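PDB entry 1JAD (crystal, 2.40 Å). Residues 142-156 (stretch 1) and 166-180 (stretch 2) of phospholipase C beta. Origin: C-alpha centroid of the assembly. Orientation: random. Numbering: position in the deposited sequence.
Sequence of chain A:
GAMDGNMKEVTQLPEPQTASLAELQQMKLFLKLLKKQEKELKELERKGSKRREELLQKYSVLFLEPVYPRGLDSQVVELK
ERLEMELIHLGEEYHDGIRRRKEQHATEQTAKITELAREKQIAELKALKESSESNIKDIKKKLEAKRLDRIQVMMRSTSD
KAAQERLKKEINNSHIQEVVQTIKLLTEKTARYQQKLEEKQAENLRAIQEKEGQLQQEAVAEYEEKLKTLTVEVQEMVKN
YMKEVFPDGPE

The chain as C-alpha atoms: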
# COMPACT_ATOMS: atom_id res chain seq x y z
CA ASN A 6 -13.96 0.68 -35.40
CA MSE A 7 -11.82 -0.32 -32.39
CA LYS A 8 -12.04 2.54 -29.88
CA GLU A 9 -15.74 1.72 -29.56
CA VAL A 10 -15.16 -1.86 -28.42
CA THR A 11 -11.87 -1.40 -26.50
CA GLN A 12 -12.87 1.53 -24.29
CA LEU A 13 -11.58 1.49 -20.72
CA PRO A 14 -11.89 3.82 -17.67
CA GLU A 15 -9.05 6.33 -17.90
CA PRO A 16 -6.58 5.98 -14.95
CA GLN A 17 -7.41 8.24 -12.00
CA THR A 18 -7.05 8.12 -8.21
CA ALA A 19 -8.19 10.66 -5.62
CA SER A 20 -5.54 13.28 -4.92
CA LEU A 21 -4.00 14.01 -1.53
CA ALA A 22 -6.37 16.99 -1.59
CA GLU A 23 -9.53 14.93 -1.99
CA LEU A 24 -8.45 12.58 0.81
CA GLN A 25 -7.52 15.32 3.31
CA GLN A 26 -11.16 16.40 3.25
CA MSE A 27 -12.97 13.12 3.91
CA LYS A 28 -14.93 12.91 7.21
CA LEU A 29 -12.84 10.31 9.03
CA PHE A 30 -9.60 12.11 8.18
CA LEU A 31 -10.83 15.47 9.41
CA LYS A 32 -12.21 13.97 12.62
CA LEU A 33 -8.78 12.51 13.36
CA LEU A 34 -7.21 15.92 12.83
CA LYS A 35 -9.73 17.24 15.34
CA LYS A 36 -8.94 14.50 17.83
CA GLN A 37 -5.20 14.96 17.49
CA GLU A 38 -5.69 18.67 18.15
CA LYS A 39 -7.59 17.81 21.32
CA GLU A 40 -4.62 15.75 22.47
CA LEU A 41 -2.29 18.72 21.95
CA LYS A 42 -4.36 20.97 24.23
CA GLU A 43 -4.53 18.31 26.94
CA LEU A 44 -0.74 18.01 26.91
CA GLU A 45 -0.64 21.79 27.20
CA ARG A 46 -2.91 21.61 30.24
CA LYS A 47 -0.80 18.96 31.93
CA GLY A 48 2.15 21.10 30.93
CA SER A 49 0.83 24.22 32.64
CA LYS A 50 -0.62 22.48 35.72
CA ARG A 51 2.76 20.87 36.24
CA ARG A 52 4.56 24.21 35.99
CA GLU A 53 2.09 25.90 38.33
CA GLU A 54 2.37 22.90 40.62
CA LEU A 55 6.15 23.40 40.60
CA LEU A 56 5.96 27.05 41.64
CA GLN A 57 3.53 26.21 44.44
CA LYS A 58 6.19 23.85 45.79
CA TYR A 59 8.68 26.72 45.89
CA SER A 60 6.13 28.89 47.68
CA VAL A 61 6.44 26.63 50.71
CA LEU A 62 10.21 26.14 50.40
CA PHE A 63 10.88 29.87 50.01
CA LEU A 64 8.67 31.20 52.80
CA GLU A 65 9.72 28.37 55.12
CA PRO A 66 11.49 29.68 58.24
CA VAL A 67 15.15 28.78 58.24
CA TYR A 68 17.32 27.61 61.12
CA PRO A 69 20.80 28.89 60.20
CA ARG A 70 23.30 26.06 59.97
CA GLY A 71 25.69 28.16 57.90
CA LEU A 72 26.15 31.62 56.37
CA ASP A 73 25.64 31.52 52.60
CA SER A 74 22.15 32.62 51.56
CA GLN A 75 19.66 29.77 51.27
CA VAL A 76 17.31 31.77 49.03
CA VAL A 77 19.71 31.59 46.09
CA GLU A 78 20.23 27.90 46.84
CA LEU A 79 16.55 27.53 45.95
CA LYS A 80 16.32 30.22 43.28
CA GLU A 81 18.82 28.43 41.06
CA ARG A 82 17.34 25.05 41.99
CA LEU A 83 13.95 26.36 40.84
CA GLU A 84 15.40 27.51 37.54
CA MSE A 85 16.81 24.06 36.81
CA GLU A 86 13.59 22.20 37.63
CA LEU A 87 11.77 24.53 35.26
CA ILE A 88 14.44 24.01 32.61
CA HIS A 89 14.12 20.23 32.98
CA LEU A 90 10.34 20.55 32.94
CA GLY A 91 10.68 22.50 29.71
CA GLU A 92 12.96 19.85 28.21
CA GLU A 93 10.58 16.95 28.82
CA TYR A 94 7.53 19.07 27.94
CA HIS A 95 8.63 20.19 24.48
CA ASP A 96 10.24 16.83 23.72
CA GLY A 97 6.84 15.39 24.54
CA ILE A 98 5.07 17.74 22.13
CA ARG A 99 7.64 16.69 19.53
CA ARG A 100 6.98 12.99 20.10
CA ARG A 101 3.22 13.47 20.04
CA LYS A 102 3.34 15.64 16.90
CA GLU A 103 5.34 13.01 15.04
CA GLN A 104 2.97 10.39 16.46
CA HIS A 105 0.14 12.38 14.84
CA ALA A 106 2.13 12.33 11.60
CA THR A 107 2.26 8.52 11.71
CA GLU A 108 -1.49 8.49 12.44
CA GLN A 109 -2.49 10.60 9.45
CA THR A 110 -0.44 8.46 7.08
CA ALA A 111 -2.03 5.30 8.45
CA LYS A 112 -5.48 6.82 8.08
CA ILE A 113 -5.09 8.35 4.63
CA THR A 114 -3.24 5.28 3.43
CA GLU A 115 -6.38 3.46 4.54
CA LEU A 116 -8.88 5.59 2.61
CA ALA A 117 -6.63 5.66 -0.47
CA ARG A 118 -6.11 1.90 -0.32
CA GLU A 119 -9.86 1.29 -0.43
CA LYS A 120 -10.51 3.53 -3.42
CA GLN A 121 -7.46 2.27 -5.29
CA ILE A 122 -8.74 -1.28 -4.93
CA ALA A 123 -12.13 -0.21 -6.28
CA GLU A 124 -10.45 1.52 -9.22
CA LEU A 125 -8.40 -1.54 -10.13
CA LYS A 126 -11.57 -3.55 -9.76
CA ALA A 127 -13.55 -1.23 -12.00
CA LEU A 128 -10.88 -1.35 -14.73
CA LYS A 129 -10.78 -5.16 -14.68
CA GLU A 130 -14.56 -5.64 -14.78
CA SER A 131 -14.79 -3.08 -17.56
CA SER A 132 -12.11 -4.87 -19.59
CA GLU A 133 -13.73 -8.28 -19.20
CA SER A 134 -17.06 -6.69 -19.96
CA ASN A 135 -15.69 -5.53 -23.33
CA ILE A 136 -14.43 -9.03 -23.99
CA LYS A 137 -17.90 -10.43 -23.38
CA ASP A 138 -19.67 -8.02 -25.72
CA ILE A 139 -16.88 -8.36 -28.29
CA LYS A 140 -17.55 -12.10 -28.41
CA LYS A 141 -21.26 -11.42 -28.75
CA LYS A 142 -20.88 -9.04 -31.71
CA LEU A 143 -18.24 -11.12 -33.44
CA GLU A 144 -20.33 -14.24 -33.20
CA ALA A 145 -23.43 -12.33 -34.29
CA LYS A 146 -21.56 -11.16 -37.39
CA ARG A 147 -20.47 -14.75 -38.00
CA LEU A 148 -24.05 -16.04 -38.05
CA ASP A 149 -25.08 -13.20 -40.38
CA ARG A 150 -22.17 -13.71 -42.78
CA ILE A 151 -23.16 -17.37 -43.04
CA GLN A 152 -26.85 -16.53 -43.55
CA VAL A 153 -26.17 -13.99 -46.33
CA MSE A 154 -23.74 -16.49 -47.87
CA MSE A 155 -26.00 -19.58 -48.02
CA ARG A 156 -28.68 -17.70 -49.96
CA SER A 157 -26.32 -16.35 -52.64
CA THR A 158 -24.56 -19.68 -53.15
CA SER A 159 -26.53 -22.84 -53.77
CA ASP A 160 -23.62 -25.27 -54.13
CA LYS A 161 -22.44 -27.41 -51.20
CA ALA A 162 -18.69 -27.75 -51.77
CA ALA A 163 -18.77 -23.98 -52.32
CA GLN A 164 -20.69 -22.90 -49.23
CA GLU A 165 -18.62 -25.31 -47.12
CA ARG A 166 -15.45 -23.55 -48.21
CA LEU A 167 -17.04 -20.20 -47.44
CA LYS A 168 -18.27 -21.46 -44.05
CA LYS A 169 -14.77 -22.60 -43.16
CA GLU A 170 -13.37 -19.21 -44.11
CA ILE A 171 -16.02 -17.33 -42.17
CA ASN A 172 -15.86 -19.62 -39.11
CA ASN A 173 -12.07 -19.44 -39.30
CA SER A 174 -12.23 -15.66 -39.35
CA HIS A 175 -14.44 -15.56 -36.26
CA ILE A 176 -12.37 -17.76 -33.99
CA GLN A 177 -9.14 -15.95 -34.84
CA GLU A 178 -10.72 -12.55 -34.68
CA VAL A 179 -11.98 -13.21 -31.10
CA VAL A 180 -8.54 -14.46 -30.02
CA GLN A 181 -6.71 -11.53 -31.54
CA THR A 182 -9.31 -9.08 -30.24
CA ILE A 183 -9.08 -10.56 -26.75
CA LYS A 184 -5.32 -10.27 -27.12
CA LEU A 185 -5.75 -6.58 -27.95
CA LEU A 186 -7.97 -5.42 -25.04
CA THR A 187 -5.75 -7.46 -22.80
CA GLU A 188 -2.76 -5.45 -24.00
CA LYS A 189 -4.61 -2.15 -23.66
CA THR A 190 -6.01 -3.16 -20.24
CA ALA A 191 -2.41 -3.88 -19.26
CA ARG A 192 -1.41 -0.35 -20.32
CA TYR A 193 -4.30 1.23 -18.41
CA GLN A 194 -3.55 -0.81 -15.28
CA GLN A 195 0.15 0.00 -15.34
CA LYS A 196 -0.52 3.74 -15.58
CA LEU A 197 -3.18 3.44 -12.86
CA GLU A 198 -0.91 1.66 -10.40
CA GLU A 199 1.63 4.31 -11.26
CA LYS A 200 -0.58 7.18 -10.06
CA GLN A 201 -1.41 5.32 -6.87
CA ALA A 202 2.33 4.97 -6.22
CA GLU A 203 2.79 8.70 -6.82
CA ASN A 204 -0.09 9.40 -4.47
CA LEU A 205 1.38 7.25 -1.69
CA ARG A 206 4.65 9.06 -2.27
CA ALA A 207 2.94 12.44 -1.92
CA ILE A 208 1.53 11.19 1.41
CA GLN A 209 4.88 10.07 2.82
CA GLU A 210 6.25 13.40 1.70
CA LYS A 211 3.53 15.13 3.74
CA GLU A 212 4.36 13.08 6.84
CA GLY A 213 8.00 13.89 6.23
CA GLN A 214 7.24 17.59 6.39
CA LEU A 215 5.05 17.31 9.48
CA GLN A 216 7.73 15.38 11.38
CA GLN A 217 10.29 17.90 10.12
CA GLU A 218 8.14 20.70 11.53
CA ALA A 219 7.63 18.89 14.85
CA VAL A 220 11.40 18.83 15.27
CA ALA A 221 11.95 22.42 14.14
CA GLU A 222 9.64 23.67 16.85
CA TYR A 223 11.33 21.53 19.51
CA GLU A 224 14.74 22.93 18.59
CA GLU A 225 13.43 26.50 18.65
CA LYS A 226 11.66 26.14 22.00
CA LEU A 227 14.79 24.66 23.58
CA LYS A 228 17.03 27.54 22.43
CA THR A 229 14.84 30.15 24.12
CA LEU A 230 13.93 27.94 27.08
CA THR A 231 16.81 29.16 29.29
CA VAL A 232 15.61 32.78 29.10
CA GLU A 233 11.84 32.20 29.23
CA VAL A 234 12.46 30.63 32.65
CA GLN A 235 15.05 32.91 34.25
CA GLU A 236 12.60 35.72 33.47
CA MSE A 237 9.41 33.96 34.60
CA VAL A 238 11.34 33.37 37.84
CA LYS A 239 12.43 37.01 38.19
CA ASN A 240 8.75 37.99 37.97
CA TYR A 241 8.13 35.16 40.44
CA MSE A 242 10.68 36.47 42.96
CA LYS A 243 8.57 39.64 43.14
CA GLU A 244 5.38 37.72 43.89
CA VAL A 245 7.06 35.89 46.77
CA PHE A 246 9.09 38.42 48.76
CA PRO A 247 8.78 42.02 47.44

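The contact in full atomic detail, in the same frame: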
# COMPACT_ATOMS: atom_id res chain seq x y z
N LYS A 142 -20.80 -9.68 -30.40
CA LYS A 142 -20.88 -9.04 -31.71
C LYS A 142 -20.21 -9.92 -32.75
O LYS A 142 -20.79 -10.25 -33.77
CB LYS A 142 -20.18 -7.68 -31.72
CG LYS A 142 -20.85 -6.60 -30.88
CD LYS A 142 -20.10 -5.28 -31.02
CE LYS A 142 -20.74 -4.18 -30.17
NZ LYS A 142 -20.72 -4.50 -28.71
N LEU A 143 -18.98 -10.30 -32.49
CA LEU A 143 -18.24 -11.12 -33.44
C LEU A 143 -18.99 -12.36 -33.87
O LEU A 143 -19.01 -12.70 -35.05
CB LEU A 143 -16.88 -11.51 -32.86
CG LEU A 143 -15.82 -10.41 -32.84
CD1 LEU A 143 -14.52 -10.99 -32.27
CD2 LEU A 143 -15.59 -9.92 -34.26
N GLU A 144 -19.62 -13.01 -32.91
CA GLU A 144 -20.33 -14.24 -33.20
C GLU A 144 -21.66 -13.94 -33.89
O GLU A 144 -22.18 -14.77 -34.66
CB GLU A 144 -20.51 -15.02 -31.90
CG GLU A 144 -20.59 -16.51 -32.11
CD GLU A 144 -21.96 -16.90 -32.54
OE1 GLU A 144 -22.13 -18.02 -33.08
OE2 GLU A 144 -22.86 -16.07 -32.31
N ALA A 145 -22.20 -12.75 -33.65
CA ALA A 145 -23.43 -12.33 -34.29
C ALA A 145 -23.13 -12.10 -35.76
O ALA A 145 -23.92 -12.49 -36.63
CB ALA A 145 -23.93 -11.04 -33.67
N LYS A 146 -22.00 -11.45 -36.03
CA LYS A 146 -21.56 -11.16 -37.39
C LYS A 146 -21.36 -12.49 -38.13
O LYS A 146 -21.76 -12.65 -39.28
CB LYS A 146 -20.22 -10.39 -37.38
CG LYS A 146 -20.20 -9.12 -36.55
CD LYS A 146 -21.26 -8.13 -37.01
CE LYS A 146 -21.16 -6.82 -36.23
NZ LYS A 146 -19.83 -6.18 -36.45
N ARG A 147 -20.73 -13.43 -37.43
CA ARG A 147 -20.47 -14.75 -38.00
C ARG A 147 -21.77 -15.36 -38.51
O ARG A 147 -21.85 -15.74 -39.69
CB ARG A 147 -19.84 -15.67 -36.95
CG ARG A 147 -19.24 -16.95 -37.50
CD ARG A 147 -18.87 -17.88 -36.36
NE ARG A 147 -20.07 -18.44 -35.73
CZ ARG A 147 -20.75 -19.48 -36.22
NH1 ARG A 147 -20.34 -20.06 -37.34
NH2 ARG A 147 -21.84 -19.93 -35.60
N LEU A 148 -22.78 -15.46 -37.64
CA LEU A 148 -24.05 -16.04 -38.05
C LEU A 148 -24.60 -15.34 -39.29
O LEU A 148 -25.04 -15.99 -40.24
CB LEU A 148 -25.13 -15.94 -36.95
CG LEU A 148 -25.29 -16.88 -35.76
CD1 LEU A 148 -25.12 -18.31 -36.24
CD2 LEU A 148 -24.29 -16.59 -34.70
N ASP A 149 -24.57 -14.00 -39.27
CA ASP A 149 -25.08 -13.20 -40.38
C ASP A 149 -24.29 -13.42 -41.67
O ASP A 149 -24.89 -13.54 -42.75
CB ASP A 149 -25.08 -11.72 -39.99
CG ASP A 149 -25.81 -10.85 -41.00
OD1 ASP A 149 -25.23 -10.51 -42.05
OD2 ASP A 149 -26.99 -10.52 -40.75
N ARG A 150 -22.97 -13.48 -41.58
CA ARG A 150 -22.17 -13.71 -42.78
C ARG A 150 -22.55 -15.05 -43.39
O ARG A 150 -22.65 -15.17 -44.61
CB ARG A 150 -20.68 -13.69 -42.44
CG ARG A 150 -20.15 -12.31 -42.10
CD ARG A 150 -18.81 -12.44 -41.40
NE ARG A 150 -18.27 -11.16 -40.93
CZ ARG A 150 -17.27 -11.07 -40.06
NH1 ARG A 150 -16.72 -12.18 -39.56
NH2 ARG A 150 -16.82 -9.88 -39.67
N ILE A 151 -22.77 -16.05 -42.54
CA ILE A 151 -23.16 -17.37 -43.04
C ILE A 151 -24.52 -17.26 -43.72
O ILE A 151 -24.68 -17.68 -44.87
CB ILE A 151 -23.29 -18.41 -41.91
CG1 ILE A 151 -21.92 -18.72 -41.31
CG2 ILE A 151 -23.96 -19.66 -42.44
CD1 ILE A 151 -20.94 -19.32 -42.26
N GLN A 152 -25.49 -16.70 -43.01
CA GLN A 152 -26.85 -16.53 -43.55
C GLN A 152 -26.80 -15.90 -44.94
O GLN A 152 -27.21 -16.52 -45.92
CB GLN A 152 -27.68 -15.67 -42.59
CG GLN A 152 -29.16 -15.59 -42.94
CD GLN A 152 -30.00 -14.90 -41.86
OE1 GLN A 152 -29.72 -13.75 -41.48
NE2 GLN A 152 -31.02 -15.59 -41.36
N VAL A 153 -26.29 -14.67 -45.04
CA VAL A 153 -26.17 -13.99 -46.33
C VAL A 153 -25.49 -14.88 -47.38
O VAL A 153 -25.87 -14.88 -48.55
CB VAL A 153 -25.37 -12.68 -46.19
CG1 VAL A 153 -25.00 -12.13 -47.56
CG2 VAL A 153 -26.19 -11.64 -45.45
N MSE A 154 -24.48 -15.63 -46.95
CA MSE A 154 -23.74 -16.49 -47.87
C MSE A 154 -24.61 -17.61 -48.46
O MSE A 154 -24.77 -17.70 -49.68
CB MSE A 154 -22.50 -17.06 -47.16
CG MSE A 154 -21.55 -17.87 -48.05
SE MSE A 154 -22.04 -19.60 -48.35
CE MSE A 154 -21.53 -20.36 -46.80
N MSE A 155 -25.17 -18.46 -47.59
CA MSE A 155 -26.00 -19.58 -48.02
C MSE A 155 -27.05 -19.24 -49.07
O MSE A 155 -27.32 -20.04 -49.96
CB MSE A 155 -26.69 -20.22 -46.80
CG MSE A 155 -25.77 -20.90 -45.80
SE MSE A 155 -24.97 -22.42 -46.42
CE MSE A 155 -26.41 -23.51 -46.64
N ARG A 156 -27.66 -18.05 -48.98
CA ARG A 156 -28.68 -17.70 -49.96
C ARG A 156 -28.17 -17.11 -51.27
O ARG A 156 -28.97 -16.85 -52.17
CB ARG A 156 -29.71 -16.75 -49.34
CG ARG A 156 -29.19 -15.37 -48.97
CD ARG A 156 -30.38 -14.44 -48.74
NE ARG A 156 -29.99 -13.07 -48.39
CZ ARG A 156 -30.85 -12.05 -48.35
NH1 ARG A 156 -32.13 -12.24 -48.64
NH2 ARG A 156 -30.42 -10.84 -48.01
N ARG A 166 -16.71 -24.27 -48.15
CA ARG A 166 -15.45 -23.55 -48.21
C ARG A 166 -15.65 -22.18 -47.57
O ARG A 166 -14.84 -21.74 -46.75
CB ARG A 166 -15.00 -23.36 -49.66
CG ARG A 166 -14.36 -24.58 -50.28
CD ARG A 166 -14.22 -24.41 -51.78
NE ARG A 166 -15.51 -24.53 -52.46
CZ ARG A 166 -15.69 -24.37 -53.76
NH1 ARG A 166 -14.66 -24.09 -54.55
NH2 ARG A 166 -16.90 -24.53 -54.29
N LEU A 167 -16.72 -21.52 -47.97
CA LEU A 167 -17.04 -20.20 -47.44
C LEU A 167 -17.34 -20.26 -45.93
O LEU A 167 -16.97 -19.34 -45.19
CB LEU A 167 -18.22 -19.60 -48.22
CG LEU A 167 -17.97 -19.40 -49.72
CD1 LEU A 167 -19.21 -18.80 -50.39
CD2 LEU A 167 -16.77 -18.49 -49.92
N LYS A 168 -18.00 -21.32 -45.47
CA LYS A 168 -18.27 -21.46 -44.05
C LYS A 168 -16.94 -21.56 -43.32
O LYS A 168 -16.71 -20.86 -42.32
CB LYS A 168 -19.08 -22.72 -43.75
CG LYS A 168 -20.58 -22.57 -43.90
CD LYS A 168 -21.29 -23.86 -43.48
CE LYS A 168 -22.81 -23.71 -43.59
NZ LYS A 168 -23.54 -24.98 -43.33
N LYS A 169 -16.07 -22.44 -43.80
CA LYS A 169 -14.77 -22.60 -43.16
C LYS A 169 -14.02 -21.28 -43.07
O LYS A 169 -13.40 -20.99 -42.05
CB LYS A 169 -13.91 -23.63 -43.90
CG LYS A 169 -14.28 -25.08 -43.56
CD LYS A 169 -13.30 -26.07 -44.16
CE LYS A 169 -13.45 -27.46 -43.53
NZ LYS A 169 -14.81 -28.03 -43.71
N GLU A 170 -14.08 -20.48 -44.13
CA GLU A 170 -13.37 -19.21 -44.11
C GLU A 170 -14.01 -18.26 -43.13
O GLU A 170 -13.31 -17.57 -42.40
CB GLU A 170 -13.34 -18.58 -45.50
CG GLU A 170 -12.53 -19.36 -46.52
CD GLU A 170 -12.46 -18.65 -47.85
OE1 GLU A 170 -11.94 -19.25 -48.81
OE2 GLU A 170 -12.91 -17.48 -47.93
N ILE A 171 -15.33 -18.21 -43.10
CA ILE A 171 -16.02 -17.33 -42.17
C ILE A 171 -15.78 -17.82 -40.73
O ILE A 171 -15.30 -17.06 -39.88
CB ILE A 171 -17.54 -17.29 -42.48
CG1 ILE A 171 -17.75 -16.72 -43.89
CG2 ILE A 171 -18.28 -16.43 -41.46
CD1 ILE A 171 -19.20 -16.76 -44.36
N ASN A 172 -16.08 -19.08 -40.45
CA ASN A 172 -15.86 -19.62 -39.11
C ASN A 172 -14.43 -19.39 -38.67
O ASN A 172 -14.18 -19.00 -37.53
CB ASN A 172 -16.16 -21.11 -39.07
CG ASN A 172 -17.61 -21.40 -39.32
OD1 ASN A 172 -18.48 -20.89 -38.61
ND2 ASN A 172 -17.90 -22.21 -40.34
N ASN A 173 -13.49 -19.63 -39.57
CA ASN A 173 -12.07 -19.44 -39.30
C ASN A 173 -11.81 -18.01 -38.86
O ASN A 173 -11.13 -17.77 -37.87
CB ASN A 173 -11.26 -19.74 -40.55
CG ASN A 173 -9.80 -19.41 -40.39
OD1 ASN A 173 -9.01 -19.54 -41.33
ND2 ASN A 173 -9.42 -19.00 -39.18
N SER A 174 -12.36 -17.08 -39.63
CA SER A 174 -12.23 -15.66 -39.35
C SER A 174 -12.64 -15.36 -37.91
O SER A 174 -11.88 -14.78 -37.14
CB SER A 174 -13.13 -14.86 -40.30
OG SER A 174 -13.30 -13.51 -39.87
N HIS A 175 -13.86 -15.77 -37.57
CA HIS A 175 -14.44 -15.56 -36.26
C HIS A 175 -13.55 -15.97 -35.10
O HIS A 175 -13.19 -15.15 -34.26
CB HIS A 175 -15.77 -16.31 -36.15
CG HIS A 175 -16.34 -16.32 -34.76
ND1 HIS A 175 -16.76 -15.17 -34.13
CD2 HIS A 175 -16.51 -17.33 -33.87
CE1 HIS A 175 -17.17 -15.47 -32.91
NE2 HIS A 175 -17.03 -16.77 -32.73
N ILE A 176 -13.21 -17.25 -35.05
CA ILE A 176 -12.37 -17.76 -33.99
C ILE A 176 -11.11 -16.93 -33.84
O ILE A 176 -10.79 -16.48 -32.74
CB ILE A 176 -11.98 -19.23 -34.26
CG1 ILE A 176 -13.23 -20.10 -34.25
CG2 ILE A 176 -11.03 -19.72 -33.19
CD1 ILE A 176 -12.99 -21.60 -34.44
N GLN A 177 -10.38 -16.72 -34.93
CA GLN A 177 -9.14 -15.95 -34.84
C GLN A 177 -9.39 -14.50 -34.47
O GLN A 177 -8.64 -13.91 -33.71
CB GLN A 177 -8.35 -16.02 -36.14
CG GLN A 177 -8.00 -17.43 -36.54
CD GLN A 177 -6.77 -17.48 -37.40
OE1 GLN A 177 -6.40 -18.54 -37.93
NE2 GLN A 177 -6.09 -16.34 -37.52
N GLU A 178 -10.45 -13.93 -35.01
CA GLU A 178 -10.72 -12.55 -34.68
C GLU A 178 -11.05 -12.38 -33.18
O GLU A 178 -10.70 -11.33 -32.62
CB GLU A 178 -11.84 -12.00 -35.55
CG GLU A 178 -12.03 -10.51 -35.40
CD GLU A 178 -12.99 -9.93 -36.41
OE1 GLU A 178 -13.22 -8.70 -36.39
OE2 GLU A 178 -13.53 -10.71 -37.24
N VAL A 179 -11.69 -13.37 -32.54
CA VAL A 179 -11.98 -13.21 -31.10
C VAL A 179 -10.68 -13.32 -30.31
O VAL A 179 -10.44 -12.54 -29.40
CB VAL A 179 -12.99 -14.28 -30.50
CG1 VAL A 179 -14.23 -14.38 -31.36
CG2 VAL A 179 -12.31 -15.63 -30.32
N VAL A 180 -9.83 -14.27 -30.68
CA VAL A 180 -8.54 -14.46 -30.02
C VAL A 180 -7.67 -13.21 -30.13
O VAL A 180 -7.12 -12.71 -29.14
CB VAL A 180 -7.76 -15.66 -30.63
CG1 VAL A 180 -6.31 -15.70 -30.10
CG2 VAL A 180 -8.48 -16.96 -30.27
O HOH W 1 -16.69 -13.12 -36.81

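Two antiparallel helices of one chain pack side by side here, joined by a seam of apolar side chains at one end and by a polar cluster around Arg 147 and His 175 nearer the other. The N-to-C directions of helix 142-155 and helix 166-180 differ by 173°, and the axes approach to 9.7 Å, a spacing that leaves room for side chains between the backbones. The register follows from the nearest CA pairs: Arg 147 CA lies 6.3 Å from His 175 CA, Ile 151 CA 6.5 Å from Lys 168 CA, and Met 154 CA 7.7 Å from Leu 167 CA, so residue numbers rise on one helix as they fall on the other. Together the two surfaces bury 795 Å².

A clear packing element is Ile 171, whose side chain sits as a knob in a hole formed by Arg 147, Arg 150, Ile 151 and Met 154. Ile 171 CD1 lies 3.7 Å from Ile 151 CD1, while Ile 171 CG2 is 3.8 Å from Arg 150 CB, so the aliphatic base of the arginine serves as part of the wall. Ile 151 points sideways at its CA-to-CB bond, yet with both chi angles in m its end comes nearer the partner helix, where Ile 151 CD1 also meets Lys 168 CG at 3.7 Å.

Beyond this knob, the selenomethionine Met 154 extends the apolar seam: Met 154 CG is 3.4 Å from Leu 167 CD1, and Met 154 CE is 3.8 Å from Lys 168 CG. Lys 168 thus contributes methylene groups rather than charge, and Lys 168 CE also approaches the SE of selenomethionine Met 155 at 3.8 Å. At the other end of the contact, Leu 143 CD1 packs 3.5 Å from Val 179 CG1.

Arg 147 provides the direct hydrogen bond between the helices. Arg 147 NH1 donates to Asn 172 OD1 at 2.4 Å; the distance is very short and the N-H...O angle only 118°, so the exact geometry deserves caution at 2.40 Å resolution, although OD1 lies at the guanidinium edge, near its plane, where donor hydrogens point. Within its own helix the guanidinium is also held, Arg 147 NH2 forming a salt bridge to Glu 144 OE1 at 3.2 Å. Arg 147 NE lies over one face of the His 175 ring, and Arg 147 CD comes within 3.4 Å of His 175 CG, so the arginine packs against the imidazole while its end reaches Asn 172.

A water adds a second polar link. Water 1 donates to Leu 143 O at 2.9 Å, and its oxygen makes a weak hydrogen bond with His 175 ND1 at 3.4 Å, bridging a backbone carbonyl and the ring. Farther out, Arg 150 NH2 stands 4.2 Å from Glu 178 OE2, which lies near the guanidinium plane; the opposite charges favor this approach, but the separation is beyond a salt bridge.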